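Local coordinates for protein serine protease MT3772 (Mycobacterium tuberculosis, PDB 3K6Y) that is a membrane-associated serine endopeptidase probably required for the bacterium's resistance to acid and oxidative stress, at residues P29-V32 with N33-V36; S49-P52 with R53-K56. One frame throughout, in Å; residues are numbered along the deposited sequence.

Both contacts are local, between neighbouring residues of one continuous run, one ahead of the first barrel and one in the connection between its first two strands, with centres about 35 Å apart and nearest atoms about 25 Å apart. Contact 1 belongs largely to the surface: a 3-10 turn runs into helix 35-40, and a side-chain amide caps that helix. Contact 2 is partly buried and joins strands 44-51 and 56-66 of this trypsin-like protease domain; here backbone bonds do most of the work, and the disulfide-forming C54 lies within the turn. Contact 1 touches residues of the second barrel, whereas contact 2 meets a second copy of the protein in the crystal assembly.

Contact 1: residues P29-V32 with N33-V36; sequences PALV and NNPV
The side chain of N34 packs against the backbone of L31 where the 3-10 segment that begins at P29 and includes N33 passes into helix 35-40, and N34 serves as the N-cap of that helix. Its CB rests 3.5 Å from L31 O, the same carbonyl that accepts a hydrogen bond from N34 N at 3.1 Å. Beyond CB, CG is anti to the backbone N (chi1 -169°), which places the amide beside the first N-H groups of the helix. At the tip the two branches part: ND2 comes within 4.3 Å of L31 CD2, a loose contact, while OD1 serves the cap. One residue earlier, N33 N donates to A30 O at 2.9 Å, a 3-10 bond. The side chains of V32 and N33 run side by side, with N33 ND2 3.7 Å from V32 CG2. L31 is buried against L190 and P146, the latter on strand 143-157 of the second barrel. The capping bond itself, from V36 N to N34 OD1, satisfies an N-H of the first helical turn; it measures 3.0 Å, is nearly straight at 169°, and lies in the amide plane on a lone pair of OD1.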
loop_
_atom_site.group_PDB
_atom_site.type_symbol
_atom_site.label_atom_id
_atom_site.label_comp_id
_atom_site.label_asym_id
_atom_site.label_seq_id
_atom_site.Cartn_x
_atom_site.Cartn_y
_atom_site.Cartn_z
ATOM N N PRO A 29 -22.881 -31.942 7.666
ATOM C CA PRO A 29 -21.488 -32.418 7.737
ATOM C C PRO A 29 -21.074 -33.281 6.544
ATOM O O PRO A 29 -19.875 -33.445 6.270
ATOM C CB PRO A 29 -21.461 -33.265 9.014
ATOM C CG PRO A 29 -22.859 -33.608 9.265
ATOM C CD PRO A 29 -23.680 -32.459 8.801
ATOM N N ALA A 30 -22.060 -33.844 5.855
ATOM C CA ALA A 30 -21.796 -34.722 4.717
ATOM C C ALA A 30 -21.227 -33.965 3.528
ATOM O O ALA A 30 -20.692 -34.581 2.607
ATOM C CB ALA A 30 -23.071 -35.492 4.313
ATOM N N LEU A 31 -21.312 -32.630 3.545
ATOM C CA LEU A 31 -20.786 -31.832 2.432
ATOM C C LEU A 31 -19.297 -32.063 2.191
ATOM O O LEU A 31 -18.825 -31.885 1.073
ATOM C CB LEU A 31 -21.079 -30.344 2.650
ATOM C CG LEU A 31 -22.538 -29.938 2.486
ATOM C CD1 LEU A 31 -22.792 -28.545 3.031
ATOM C CD2 LEU A 31 -22.961 -30.041 1.014
ATOM N N VAL A 32 -18.542 -32.465 3.215
ATOM C CA VAL A 32 -17.115 -32.746 3.024
ATOM C C VAL A 32 -16.884 -33.817 1.958
ATOM O O VAL A 32 -15.834 -33.831 1.321
ATOM C CB VAL A 32 -16.377 -33.157 4.329
ATOM C CG1 VAL A 32 -16.368 -32.024 5.307
ATOM C CG2 VAL A 32 -16.997 -34.409 4.956
ATOM N N ASN A 33 -17.863 -34.712 1.797
ATOM C CA ASN A 33 -17.754 -35.824 0.856
ATOM C C ASN A 33 -18.577 -35.612 -0.411
ATOM O O ASN A 33 -18.647 -36.507 -1.268
ATOM C CB ASN A 33 -18.142 -37.138 1.548
ATOM C CG ASN A 33 -17.206 -37.490 2.690
ATOM O OD1 ASN A 33 -15.985 -37.423 2.545
ATOM N ND2 ASN A 33 -17.773 -37.868 3.828
ATOM N N ASN A 34 -19.194 -34.442 -0.561
ATOM C CA ASN A 34 -19.945 -34.166 -1.787
ATOM C C ASN A 34 -18.997 -34.215 -2.997
ATOM O O ASN A 34 -17.872 -33.701 -2.924
ATOM C CB ASN A 34 -20.660 -32.812 -1.698
ATOM C CG ASN A 34 -21.654 -32.594 -2.816
ATOM O OD1 ASN A 34 -21.271 -32.394 -3.959
ATOM N ND2 ASN A 34 -22.943 -32.596 -2.483
ATOM N N PRO A 35 -19.420 -34.876 -4.097
ATOM C CA PRO A 35 -18.544 -34.962 -5.274
ATOM C C PRO A 35 -18.017 -33.620 -5.814
ATOM O O PRO A 35 -16.983 -33.594 -6.482
ATOM C CB PRO A 35 -19.414 -35.665 -6.329
ATOM C CG PRO A 35 -20.523 -36.238 -5.604
ATOM C CD PRO A 35 -20.688 -35.609 -4.279
ATOM N N VAL A 36 -18.704 -32.522 -5.509
ATOM C CA VAL A 36 -18.248 -31.201 -5.945
ATOM C C VAL A 36 -16.907 -30.825 -5.319
ATOM O O VAL A 36 -16.134 -30.066 -5.914
ATOM C CB VAL A 36 -19.319 -30.107 -5.693
ATOM C CG1 VAL A 36 -19.396 -29.710 -4.200
ATOM C CG2 VAL A 36 -19.067 -28.915 -6.558
#

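Contact 2: residues S49-P52 with R53-K56; sequences SLAP and RCQK
A51 faces both Q55 and K56 in a G1 beta bulge that closes the turn between strands 44-51 and 56-66, neighbours in the first barrel of the trypsin-like fold. Backbone hydrogen bonds dominate. A51 and K56 form an antiparallel hydrogen-bonded pair: A51 N gives its hydrogen to K56 O at 2.9 Å, and K56 N returns one to A51 O at 3.2 Å. The same A51 O takes a second bond from C54 N at 2.8 Å, the two donors arriving from opposite faces of the carbonyl plane. Q55 N adds a bond to P52 O across the 3-10 segment. The positive phi of Q55 (54°) lets the chain bend back toward the strand. The side chain of K56 is about 9 Å from that of H75, the predicted proton acceptor.

The polar ends of R53 and Q55 find their partners outside the turn. R53, its chain bent at chi3, donates through NH1 to G233 O and pairs through NH2 with D163 of the second subunit, while Q55 NE2 bonds E165 of the second subunit. Apolar contact is small: with SG anti to its own carbonyl carbon (chi1 -46°), C54, disulfide-bonded to C235, sets its sulfur SG 3.8 Å from A51 CB.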
loop_
_atom_site.group_PDB
_atom_site.type_symbol
_atom_site.label_atom_id
_atom_site.label_comp_id
_atom_site.label_asym_id
_atom_site.label_seq_id
_atom_site.Cartn_x
_atom_site.Cartn_y
_atom_site.Cartn_z
ATOM N N SER A 49 2.973 -16.063 1.226
ATOM C CA SER A 49 3.549 -14.739 0.953
ATOM C C SER A 49 4.586 -14.414 2.010
ATOM O O SER A 49 4.286 -14.401 3.213
ATOM C CB SER A 49 2.460 -13.679 0.927
ATOM O OG SER A 49 1.440 -14.041 -0.023
ATOM N N LEU A 50 5.812 -14.165 1.579
ATOM C CA LEU A 50 6.886 -13.762 2.497
ATOM C C LEU A 50 6.707 -12.285 2.746
ATOM O O LEU A 50 6.634 -11.491 1.800
ATOM C CB LEU A 50 8.258 -14.022 1.874
ATOM C CG LEU A 50 8.476 -15.452 1.381
ATOM C CD1 LEU A 50 9.877 -15.584 0.832
ATOM C CD2 LEU A 50 8.210 -16.477 2.486
ATOM N N ALA A 51 6.644 -11.906 4.018
ATOM C CA ALA A 51 6.398 -10.520 4.381
ATOM C C ALA A 51 7.399 -10.070 5.451
ATOM O O ALA A 51 7.021 -9.786 6.596
ATOM C CB ALA A 51 4.960 -10.324 4.843
ATOM N N PRO A 52 8.671 -9.965 5.057
ATOM C CA PRO A 52 9.672 -9.496 6.037
ATOM C C PRO A 52 9.358 -8.103 6.605
ATOM O O PRO A 52 9.712 -7.840 7.755
ATOM C CB PRO A 52 10.988 -9.513 5.238
ATOM C CG PRO A 52 10.580 -9.509 3.773
ATOM C CD PRO A 52 9.289 -10.305 3.763
ATOM N N ARG A 53 8.676 -7.230 5.861
ATOM C CA ARG A 53 8.335 -5.923 6.403
ATOM C C ARG A 53 7.417 -6.079 7.615
ATOM O O ARG A 53 7.383 -5.225 8.509
ATOM C CB ARG A 53 7.632 -5.089 5.338
ATOM C CG ARG A 53 8.490 -4.156 4.536
ATOM C CD ARG A 53 7.621 -3.054 3.920
ATOM N NE ARG A 53 6.795 -3.543 2.813
ATOM C CZ ARG A 53 5.523 -3.199 2.606
ATOM N NH1 ARG A 53 4.893 -3.675 1.548
ATOM N NH2 ARG A 53 4.866 -2.398 3.446
ATOM N N CYS A 54 6.663 -7.180 7.637
ATOM C CA CYS A 54 5.670 -7.426 8.655
ATOM C C CYS A 54 6.170 -8.452 9.665
ATOM O O CYS A 54 5.435 -8.826 10.569
ATOM C CB CYS A 54 4.379 -7.975 8.002
ATOM S SG CYS A 54 3.841 -7.080 6.532
ATOM N N GLN A 55 7.394 -8.930 9.464
ATOM C CA GLN A 55 7.992 -10.010 10.283
ATOM C C GLN A 55 7.091 -11.242 10.325
ATOM O O GLN A 55 6.894 -11.860 11.368
ATOM C CB GLN A 55 8.350 -9.504 11.691
ATOM C CG GLN A 55 9.325 -8.331 11.655
ATOM C CD GLN A 55 9.623 -7.704 12.991
ATOM O OE1 GLN A 55 8.860 -7.841 13.940
ATOM N NE2 GLN A 55 10.716 -6.961 13.038
ATOM N N LYS A 56 6.546 -11.606 9.164
ATOM C CA LYS A 56 5.582 -12.706 9.054
ATOM C C LYS A 56 5.745 -13.428 7.725
ATOM O O LYS A 56 6.226 -12.857 6.744
ATOM C CB LYS A 56 4.128 -12.186 9.046
ATOM C CG LYS A 56 3.524 -11.656 10.319
ATOM C CD LYS A 56 2.126 -11.079 9.962
ATOM C CE LYS A 56 1.416 -10.558 11.202
ATOM N NZ LYS A 56 -0.005 -10.194 10.918
#